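Local coordinates for protein sugar-binding transcriptional regulator, LacI family (Enterococcus faecalis, PDB 3CS3) that probably acts as a DNA-binding transcription regulator of the LacI family, sensing a sugar through the periplasmic-binding-protein-like domain crystallised here, at residues A[49-53]-A[67-72]; A[73-78]-A[90-95]. The contacts are given in a common frame with arbitrary orientation. Residues are numbered along the deposited sequence.

Contact 1 (A[49-53]-A[67-72]); sequences SHLFI and TFPTKE
Residues 49-53, in the loop between strands 40-45 and 60-64, pack against residues 67-72, which end the connection from strand 60-64 and form the start of helix 70-78. Ser49 to Leu51 have helical phi/psi without regular helical bonding, and the chain then extends at Phe52 and Ile53. In the other segment Phe68 and Pro69 are extended, Pro69 holds the N-cap position, and the helix begins at Thr70. The backbones come closest at His50 and Phe68, with CA atoms 6.1 Å apart. His50 is the centrepiece. Its CB points toward residues 67-72 and chi1 is p (62°) with chi2 at -91°, which lays the imidazole against Pro69, with Thr67 O (3.9 Å from His50 CE1) beside it. Pro69 CD sits over one ring face, 3.6 Å from its centroid, a CH-pi contact. Phe68, with chi1 t (-158°), turns a ring face to His50 CB, a second CH-pi contact (3.5 Å to the centroid, 6° off the normal); the two aromatic planes are oblique at 44°. Ile53 (m, t) extends CD1 to 3.9 Å from Phe68 CZ. The Phe68 ring also meets Tyr14 of strand 10-15 edge-to-face. Glu72 points CB toward the loop; chi1 -115°, between wells, and chi2 p place OE2 4.1 Å from His50 CD2. A water hydrogen-bonded to His50 ND1 (3.0 Å) donates a weak bond to Thr67 OG1 (3.3 Å), whose stronger partner is Asp65. The arrangement joins two loops at the C-terminal strand ends of a Rossmann-like alpha/beta subdomain whose sheet is largely parallel, as in periplasmic-binding-protein-like regulators.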
ATOM      1  N   SER A  49     -13.256  -4.016  11.373  1.00 64.30           N
ATOM      2  CA  SER A  49     -12.162  -4.945  11.706  1.00 68.08           C
ATOM      3  C   SER A  49     -11.962  -5.167  13.209  1.00 73.20           C
ATOM      4  O   SER A  49     -11.443  -6.209  13.622  1.00 79.61           O
ATOM      5  CB  SER A  49     -10.850  -4.484  11.068  1.00 66.35           C
ATOM      6  OG  SER A  49     -10.381  -3.291  11.674  1.00 66.51           O
ATOM      7  N   HIS A  50     -12.376  -4.192  14.015  1.00 75.37           N
ATOM      8  CA  HIS A  50     -12.288  -4.290  15.471  1.00 78.37           C
ATOM      9  C   HIS A  50     -13.408  -5.130  16.092  1.00 82.71           C
ATOM     10  O   HIS A  50     -13.305  -5.540  17.250  1.00 85.30           O
ATOM     11  CB  HIS A  50     -12.250  -2.896  16.106  1.00 79.68           C
ATOM     12  CG  HIS A  50     -13.470  -2.069  15.846  1.00 79.81           C
ATOM     13  ND1 HIS A  50     -13.573  -1.213  14.770  1.00 80.76           N
ATOM     14  CD2 HIS A  50     -14.631  -1.949  16.534  1.00 79.44           C
ATOM     15  CE1 HIS A  50     -14.747  -0.609  14.802  1.00 84.15           C
ATOM     16  NE2 HIS A  50     -15.409  -1.037  15.862  1.00 83.45           N
ATOM     17  N   LEU A  51     -14.476  -5.368  15.329  1.00 87.38           N
ATOM     18  CA  LEU A  51     -15.605  -6.182  15.790  1.00 93.06           C
ATOM     19  C   LEU A  51     -15.252  -7.663  15.888  1.00 97.57           C
ATOM     20  O   LEU A  51     -15.769  -8.374  16.750  1.00101.67           O
ATOM     21  CB  LEU A  51     -16.837  -5.992  14.894  1.00 91.02           C
ATOM     22  CG  LEU A  51     -17.811  -4.825  15.137  1.00 95.56           C
ATOM     23  CD1 LEU A  51     -18.102  -4.597  16.623  1.00100.34           C
ATOM     24  CD2 LEU A  51     -17.345  -3.537  14.470  1.00 96.05           C
ATOM     25  N   PHE A  52     -14.373  -8.122  15.002  1.00101.84           N
ATOM     26  CA  PHE A  52     -13.870  -9.490  15.062  1.00108.62           C
ATOM     27  C   PHE A  52     -12.363  -9.538  15.244  1.00110.30           C
ATOM     28  O   PHE A  52     -11.601  -9.663  14.280  1.00110.04           O
ATOM     29  CB  PHE A  52     -14.303 -10.329  13.856  1.00113.36           C
ATOM     30  CG  PHE A  52     -14.687  -9.524  12.658  1.00119.07           C
ATOM     31  CD1 PHE A  52     -16.026  -9.269  12.384  1.00124.67           C
ATOM     32  CD2 PHE A  52     -13.719  -9.028  11.800  1.00117.17           C
ATOM     33  CE1 PHE A  52     -16.395  -8.531  11.277  1.00124.32           C
ATOM     34  CE2 PHE A  52     -14.079  -8.284  10.697  1.00120.62           C
ATOM     35  CZ  PHE A  52     -15.422  -8.039  10.427  1.00121.45           C
ATOM     36  N   ILE A  53     -11.952  -9.419  16.501  1.00111.48           N
ATOM     37  CA  ILE A  53     -10.583  -9.673  16.898  1.00111.30           C
ATOM     38  C   ILE A  53     -10.502 -11.148  17.281  1.00111.83           C
ATOM     39  O   ILE A  53     -11.185 -11.581  18.216  1.00111.56           O
ATOM     40  CB  ILE A  53     -10.175  -8.814  18.116  1.00110.69           C
ATOM     41  CG1 ILE A  53     -10.453  -7.329  17.861  1.00108.99           C
ATOM     42  CG2 ILE A  53      -8.713  -9.043  18.453  1.00111.41           C
ATOM     43  CD1 ILE A  53     -10.602  -6.505  19.133  1.00110.29           C
ATOM     44  N   THR A  67     -10.215   4.801  13.634  1.00 51.26           N
ATOM     45  CA  THR A  67     -11.587   4.290  13.724  1.00 52.59           C
ATOM     46  C   THR A  67     -11.729   3.127  14.708  1.00 54.81           C
ATOM     47  O   THR A  67     -12.847   2.748  15.059  1.00 62.08           O
ATOM     48  CB  THR A  67     -12.129   3.833  12.354  1.00 52.57           C
ATOM     49  OG1 THR A  67     -11.350   2.737  11.865  1.00 49.83           O
ATOM     50  CG2 THR A  67     -12.103   4.971  11.355  1.00 54.09           C
ATOM     51  N   PHE A  68     -10.599   2.550  15.124  1.00 51.20           N
ATOM     52  CA  PHE A  68     -10.575   1.532  16.172  1.00 45.33           C
ATOM     53  C   PHE A  68     -10.814   2.277  17.487  1.00 47.76           C
ATOM     54  O   PHE A  68      -9.970   3.073  17.900  1.00 50.30           O
ATOM     55  CB  PHE A  68      -9.213   0.825  16.179  1.00 39.96           C
ATOM     56  CG  PHE A  68      -9.214  -0.552  16.808  1.00 35.06           C
ATOM     57  CD1 PHE A  68      -8.658  -1.626  16.129  1.00 39.83           C
ATOM     58  CD2 PHE A  68      -9.734  -0.772  18.081  1.00 42.75           C
ATOM     59  CE1 PHE A  68      -8.631  -2.895  16.699  1.00 55.21           C
ATOM     60  CE2 PHE A  68      -9.712  -2.040  18.659  1.00 43.45           C
ATOM     61  CZ  PHE A  68      -9.157  -3.099  17.971  1.00 48.41           C
ATOM     62  N   PRO A  69     -11.975   2.040  18.136  1.00 53.06           N
ATOM     63  CA  PRO A  69     -12.376   2.823  19.312  1.00 49.55           C
ATOM     64  C   PRO A  69     -11.539   2.481  20.531  1.00 47.85           C
ATOM     65  O   PRO A  69     -11.247   1.305  20.754  1.00 45.87           O
ATOM     66  CB  PRO A  69     -13.834   2.399  19.543  1.00 41.44           C
ATOM     67  CG  PRO A  69     -14.237   1.652  18.305  1.00 49.15           C
ATOM     68  CD  PRO A  69     -12.984   1.020  17.811  1.00 51.29           C
ATOM     69  N   THR A  70     -11.161   3.511  21.290  1.00 50.72           N
ATOM     70  CA  THR A  70     -10.330   3.384  22.496  1.00 53.42           C
ATOM     71  C   THR A  70     -10.937   2.436  23.532  1.00 60.11           C
ATOM     72  O   THR A  70     -10.221   1.619  24.116  1.00 61.62           O
ATOM     73  CB  THR A  70     -10.046   4.773  23.133  1.00 53.31           C
ATOM     74  OG1 THR A  70      -9.497   5.648  22.142  1.00 50.55           O
ATOM     75  CG2 THR A  70      -9.056   4.672  24.289  1.00 57.59           C
ATOM     76  N   LYS A  71     -12.253   2.528  23.731  1.00 64.39           N
ATOM     77  CA  LYS A  71     -12.977   1.644  24.653  1.00 69.03           C
ATOM     78  C   LYS A  71     -12.851   0.158  24.287  1.00 63.12           C
ATOM     79  O   LYS A  71     -12.733  -0.690  25.172  1.00 59.70           O
ATOM     80  CB  LYS A  71     -14.446   2.064  24.771  1.00 73.86           C
ATOM     81  CG  LYS A  71     -14.648   3.352  25.570  1.00 81.91           C
ATOM     82  CD  LYS A  71     -16.113   3.780  25.616  1.00 81.64           C
ATOM     83  CE  LYS A  71     -16.272   5.099  26.369  1.00 85.36           C
ATOM     84  NZ  LYS A  71     -17.651   5.653  26.271  1.00 82.00           N
ATOM     85  N   GLU A  72     -12.859  -0.140  22.987  1.00 62.82           N
ATOM     86  CA  GLU A  72     -12.565  -1.487  22.480  1.00 58.98           C
ATOM     87  C   GLU A  72     -11.122  -1.918  22.743  1.00 55.17           C
ATOM     88  O   GLU A  72     -10.863  -3.105  22.961  1.00 55.46           O
ATOM     89  CB  GLU A  72     -12.862  -1.589  20.980  1.00 60.35           C
ATOM     90  CG  GLU A  72     -13.986  -2.545  20.612  1.00 77.32           C
ATOM     91  CD  GLU A  72     -15.360  -2.022  20.981  1.00 84.72           C
ATOM     92  OE1 GLU A  72     -15.976  -2.588  21.912  1.00 84.11           O
ATOM     93  OE2 GLU A  72     -15.820  -1.049  20.343  1.00 85.24           O
TER
HETATM   94  O   HOH W   1     -11.546  -0.453  12.736  1.00 54.22           O

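Contact 2 (A[73-78]-A[90-95]); sequences IEKFAE and TEHRNI. With SO4 (sulfate ion), chain B.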
ATOM      1  N   ILE A  73     -10.193  -0.960  22.712  1.00 51.45           N
ATOM      2  CA  ILE A  73      -8.775  -1.241  22.980  1.00 51.41           C
ATOM      3  C   ILE A  73      -8.580  -1.609  24.451  1.00 48.28           C
ATOM      4  O   ILE A  73      -7.952  -2.623  24.755  1.00 49.67           O
ATOM      5  CB  ILE A  73      -7.834  -0.076  22.532  1.00 50.29           C
ATOM      6  CG1 ILE A  73      -7.897   0.099  21.013  1.00 49.12           C
ATOM      7  CG2 ILE A  73      -6.389  -0.317  22.975  1.00 47.16           C
ATOM      8  CD1 ILE A  73      -6.975   1.156  20.449  1.00 46.70           C
ATOM      9  N   GLU A  74      -9.154  -0.804  25.346  1.00 54.01           N
ATOM     10  CA  GLU A  74      -9.144  -1.083  26.787  1.00 62.02           C
ATOM     11  C   GLU A  74      -9.721  -2.457  27.161  1.00 66.41           C
ATOM     12  O   GLU A  74      -9.130  -3.169  27.974  1.00 71.09           O
ATOM     13  CB  GLU A  74      -9.859   0.024  27.568  1.00 65.20           C
ATOM     14  CG  GLU A  74      -8.922   1.054  28.213  1.00 71.29           C
ATOM     15  CD  GLU A  74      -9.057   2.460  27.644  1.00 71.38           C
ATOM     16  OE1 GLU A  74     -10.014   2.721  26.888  1.00 84.59           O
ATOM     17  OE2 GLU A  74      -8.211   3.317  27.977  1.00 69.04           O
ATOM     18  N   LYS A  75     -10.856  -2.820  26.557  1.00 68.86           N
ATOM     19  CA  LYS A  75     -11.512  -4.118  26.789  1.00 71.72           C
ATOM     20  C   LYS A  75     -10.648  -5.306  26.369  1.00 74.34           C
ATOM     21  O   LYS A  75     -10.669  -6.358  27.014  1.00 77.35           O
ATOM     22  CB  LYS A  75     -12.848  -4.197  26.047  1.00 73.56           C
ATOM     23  CG  LYS A  75     -14.001  -3.471  26.712  1.00 83.30           C
ATOM     24  CD  LYS A  75     -15.272  -3.638  25.892  1.00 91.89           C
ATOM     25  CE  LYS A  75     -16.444  -2.905  26.520  1.00100.19           C
ATOM     26  NZ  LYS A  75     -17.682  -3.048  25.703  1.00103.06           N
ATOM     27  N   PHE A  76      -9.901  -5.128  25.281  1.00 73.68           N
ATOM     28  CA  PHE A  76      -8.969  -6.135  24.788  1.00 68.27           C
ATOM     29  C   PHE A  76      -7.734  -6.222  25.691  1.00 68.25           C
ATOM     30  O   PHE A  76      -7.138  -7.289  25.827  1.00 68.43           O
ATOM     31  CB  PHE A  76      -8.584  -5.820  23.339  1.00 70.80           C
ATOM     32  CG  PHE A  76      -7.844  -6.930  22.636  1.00 72.59           C
ATOM     33  CD1 PHE A  76      -8.383  -8.209  22.550  1.00 75.77           C
ATOM     34  CD2 PHE A  76      -6.617  -6.683  22.028  1.00 75.92           C
ATOM     35  CE1 PHE A  76      -7.697  -9.227  21.891  1.00 69.36           C
ATOM     36  CE2 PHE A  76      -5.925  -7.694  21.367  1.00 72.56           C
ATOM     37  CZ  PHE A  76      -6.465  -8.967  21.298  1.00 70.20           C
ATOM     38  N   ALA A  77      -7.378  -5.103  26.323  1.00 70.84           N
ATOM     39  CA  ALA A  77      -6.239  -5.041  27.242  1.00 73.58           C
ATOM     40  C   ALA A  77      -6.531  -5.696  28.593  1.00 78.44           C
ATOM     41  O   ALA A  77      -5.650  -6.329  29.188  1.00 80.72           O
ATOM     42  CB  ALA A  77      -5.779  -3.597  27.435  1.00 65.91           C
ATOM     43  N   GLU A  78      -7.768  -5.543  29.063  1.00 83.78           N
ATOM     44  CA  GLU A  78      -8.208  -6.100  30.348  1.00 84.39           C
ATOM     45  C   GLU A  78      -8.379  -7.622  30.322  1.00 83.63           C
ATOM     46  O   GLU A  78      -8.349  -8.269  31.369  1.00 88.23           O
ATOM     47  CB  GLU A  78      -9.500  -5.423  30.811  1.00 83.67           C
ATOM     48  CG  GLU A  78      -9.306  -3.995  31.304  1.00 84.31           C
ATOM     49  CD  GLU A  78     -10.543  -3.128  31.131  1.00 96.09           C
ATOM     50  OE1 GLU A  78     -11.612  -3.656  30.746  1.00 94.86           O
ATOM     51  OE2 GLU A  78     -10.444  -1.906  31.378  1.00 98.98           O
ATOM     52  N   THR A  90      -2.425   6.931  26.019  1.00 52.45           N
ATOM     53  CA  THR A  90      -3.113   6.025  26.923  1.00 58.70           C
ATOM     54  C   THR A  90      -2.504   6.112  28.319  1.00 62.97           C
ATOM     55  O   THR A  90      -1.383   6.601  28.488  1.00 67.78           O
ATOM     56  CB  THR A  90      -3.052   4.572  26.399  1.00 54.64           C
ATOM     57  OG1 THR A  90      -3.875   3.729  27.212  1.00 69.28           O
ATOM     58  CG2 THR A  90      -1.616   4.049  26.403  1.00 58.84           C
ATOM     59  N   GLU A  91      -3.251   5.647  29.314  1.00 66.37           N
ATOM     60  CA  GLU A  91      -2.764   5.598  30.684  1.00 71.01           C
ATOM     61  C   GLU A  91      -3.041   4.219  31.274  1.00 71.26           C
ATOM     62  O   GLU A  91      -2.594   3.896  32.380  1.00 70.45           O
ATOM     63  CB  GLU A  91      -3.422   6.697  31.523  1.00 76.16           C
ATOM     64  CG  GLU A  91      -2.503   7.308  32.580  1.00 90.32           C
ATOM     65  CD  GLU A  91      -1.280   7.987  31.978  1.00 98.08           C
ATOM     66  OE1 GLU A  91      -1.447   8.995  31.257  1.00 99.94           O
ATOM     67  OE2 GLU A  91      -0.151   7.511  32.228  1.00100.95           O
ATOM     68  N   HIS A  92      -3.769   3.413  30.504  1.00 67.66           N
ATOM     69  CA  HIS A  92      -4.163   2.063  30.889  1.00 67.34           C
ATOM     70  C   HIS A  92      -2.957   1.133  30.977  1.00 64.23           C
ATOM     71  O   HIS A  92      -1.996   1.267  30.215  1.00 59.30           O
ATOM     72  CB  HIS A  92      -5.176   1.524  29.876  1.00 67.07           C
ATOM     73  CG  HIS A  92      -5.947   0.333  30.355  1.00 74.59           C
ATOM     74  ND1 HIS A  92      -5.649  -0.955  29.964  1.00 73.95           N
ATOM     75  CD2 HIS A  92      -7.016   0.236  31.181  1.00 81.95           C
ATOM     76  CE1 HIS A  92      -6.497  -1.794  30.532  1.00 73.56           C
ATOM     77  NE2 HIS A  92      -7.336  -1.096  31.276  1.00 85.84           N
ATOM     78  N   ARG A  93      -3.006   0.204  31.928  1.00 67.18           N
ATOM     79  CA  ARG A  93      -1.987  -0.833  32.029  1.00 71.65           C
ATOM     80  C   ARG A  93      -2.181  -1.829  30.889  1.00 68.01           C
ATOM     81  O   ARG A  93      -3.296  -1.974  30.377  1.00 65.33           O
ATOM     82  CB  ARG A  93      -2.013  -1.530  33.399  1.00 75.73           C
ATOM     83  CG  ARG A  93      -3.335  -2.193  33.774  1.00 86.46           C
ATOM     84  CD  ARG A  93      -3.125  -3.281  34.816  1.00 98.67           C
ATOM     85  NE  ARG A  93      -2.414  -4.435  34.264  1.00107.03           N
ATOM     86  CZ  ARG A  93      -2.010  -5.488  34.972  1.00112.74           C
ATOM     87  NH1 ARG A  93      -1.372  -6.482  34.368  1.00112.37           N
ATOM     88  NH2 ARG A  93      -2.238  -5.553  36.279  1.00114.68           N
ATOM     89  N   ASN A  94      -1.090  -2.486  30.494  1.00 59.30           N
ATOM     90  CA  ASN A  94      -1.035  -3.364  29.309  1.00 59.66           C
ATOM     91  C   ASN A  94      -1.017  -2.649  27.952  1.00 51.43           C
ATOM     92  O   ASN A  94      -1.007  -3.300  26.909  1.00 44.42           O
ATOM     93  CB  ASN A  94      -2.115  -4.459  29.335  1.00 61.02           C
ATOM     94  CG  ASN A  94      -1.576  -5.798  29.771  1.00 74.94           C
ATOM     95  OD1 ASN A  94      -0.431  -6.155  29.467  1.00 74.42           O
ATOM     96  ND2 ASN A  94      -2.404  -6.561  30.474  1.00 86.50           N
ATOM     97  N   ILE A  95      -1.011  -1.317  27.967  1.00 46.31           N
ATOM     98  CA  ILE A  95      -0.902  -0.540  26.738  1.00 43.64           C
ATOM     99  C   ILE A  95       0.309   0.393  26.779  1.00 42.96           C
ATOM    100  O   ILE A  95       0.572   1.028  27.795  1.00 45.83           O
ATOM    101  CB  ILE A  95      -2.210   0.238  26.402  1.00 47.90           C
ATOM    102  CG1 ILE A  95      -3.443  -0.670  26.565  1.00 42.15           C
ATOM    103  CG2 ILE A  95      -2.156   0.781  24.971  1.00 44.56           C
ATOM    104  CD1 ILE A  95      -4.781   0.036  26.443  1.00 40.39           C
TER
HETATM  105  S   SO4 B 402       1.732  -2.604  32.777  1.00101.99           S
HETATM  106  O1  SO4 B 402       1.042  -2.959  34.012  1.00109.41           O
HETATM  107  O2  SO4 B 402       1.369  -3.560  31.736  1.00104.53           O
HETATM  108  O3  SO4 B 402       1.341  -1.256  32.381  1.00 98.30           O
HETATM  109  O4  SO4 B 402       3.176  -2.652  32.990  1.00 99.53           O
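Residues 73-78 of helix 70-78 run beside an irregular segment, 90-95, that ends in a type II beta turn from His92 to Ile95. Asn94 takes the positive phi (74°) of that turn, and its CA comes within 5.8 Å of the CA of Ala77; Glu74 and His92 are 7.2 Å apart by the same measure. The small Ala77 side chain allows this closeness: its CB lies 3.7 Å from His92 CE1 and 3.8 Å from Ile95 CG1. One turn earlier, Ile73 CG2 meets Ile95 CD1 at 3.8 Å. His92 (chi1 t) lies along the exposed side of the helix, where Glu74 CG covers one ring face, 3.9 Å from the ring centroid, and NE2 gives a weak hydrogen bond to Glu78 OE2 (3.2 Å). At the turn, Asn94 N binds a sulfate, probably from the crystallisation liquor, at 3.0 Å to O2 and more weakly at 3.3 Å to O3; Arg96 NH1 binds the same ion. Asn94 OD1 is hydrogen-bonded to Ser82 OG, and the backbone of Asn94 to that of Ile83. The turn thus leads into strand 95-100 next to strand 82-85, while Ile73 and Ala77 also rest on Ile83, packing helix 70-78 onto the sheet.

Overall arrangement
Both contacts use helix 70-78: contact 1 takes its first turn and the residues before it, contact 2 the remainder. Their centres are about 12 Å apart on the same side of the chain's centre, and they follow in series along the chain. They merge through apolar side chains, with Phe68 CD2 3.6 Å from Ile73 CG1 and Ile53 CG2 3.6 Å from Phe76 CE1. The helix is thereby packed against the loop before strand 60-64 in contact 1 and the turn before strand 95-100 in contact 2. Beside contact 1, Phe52 packs on Ile42 of the second subunit.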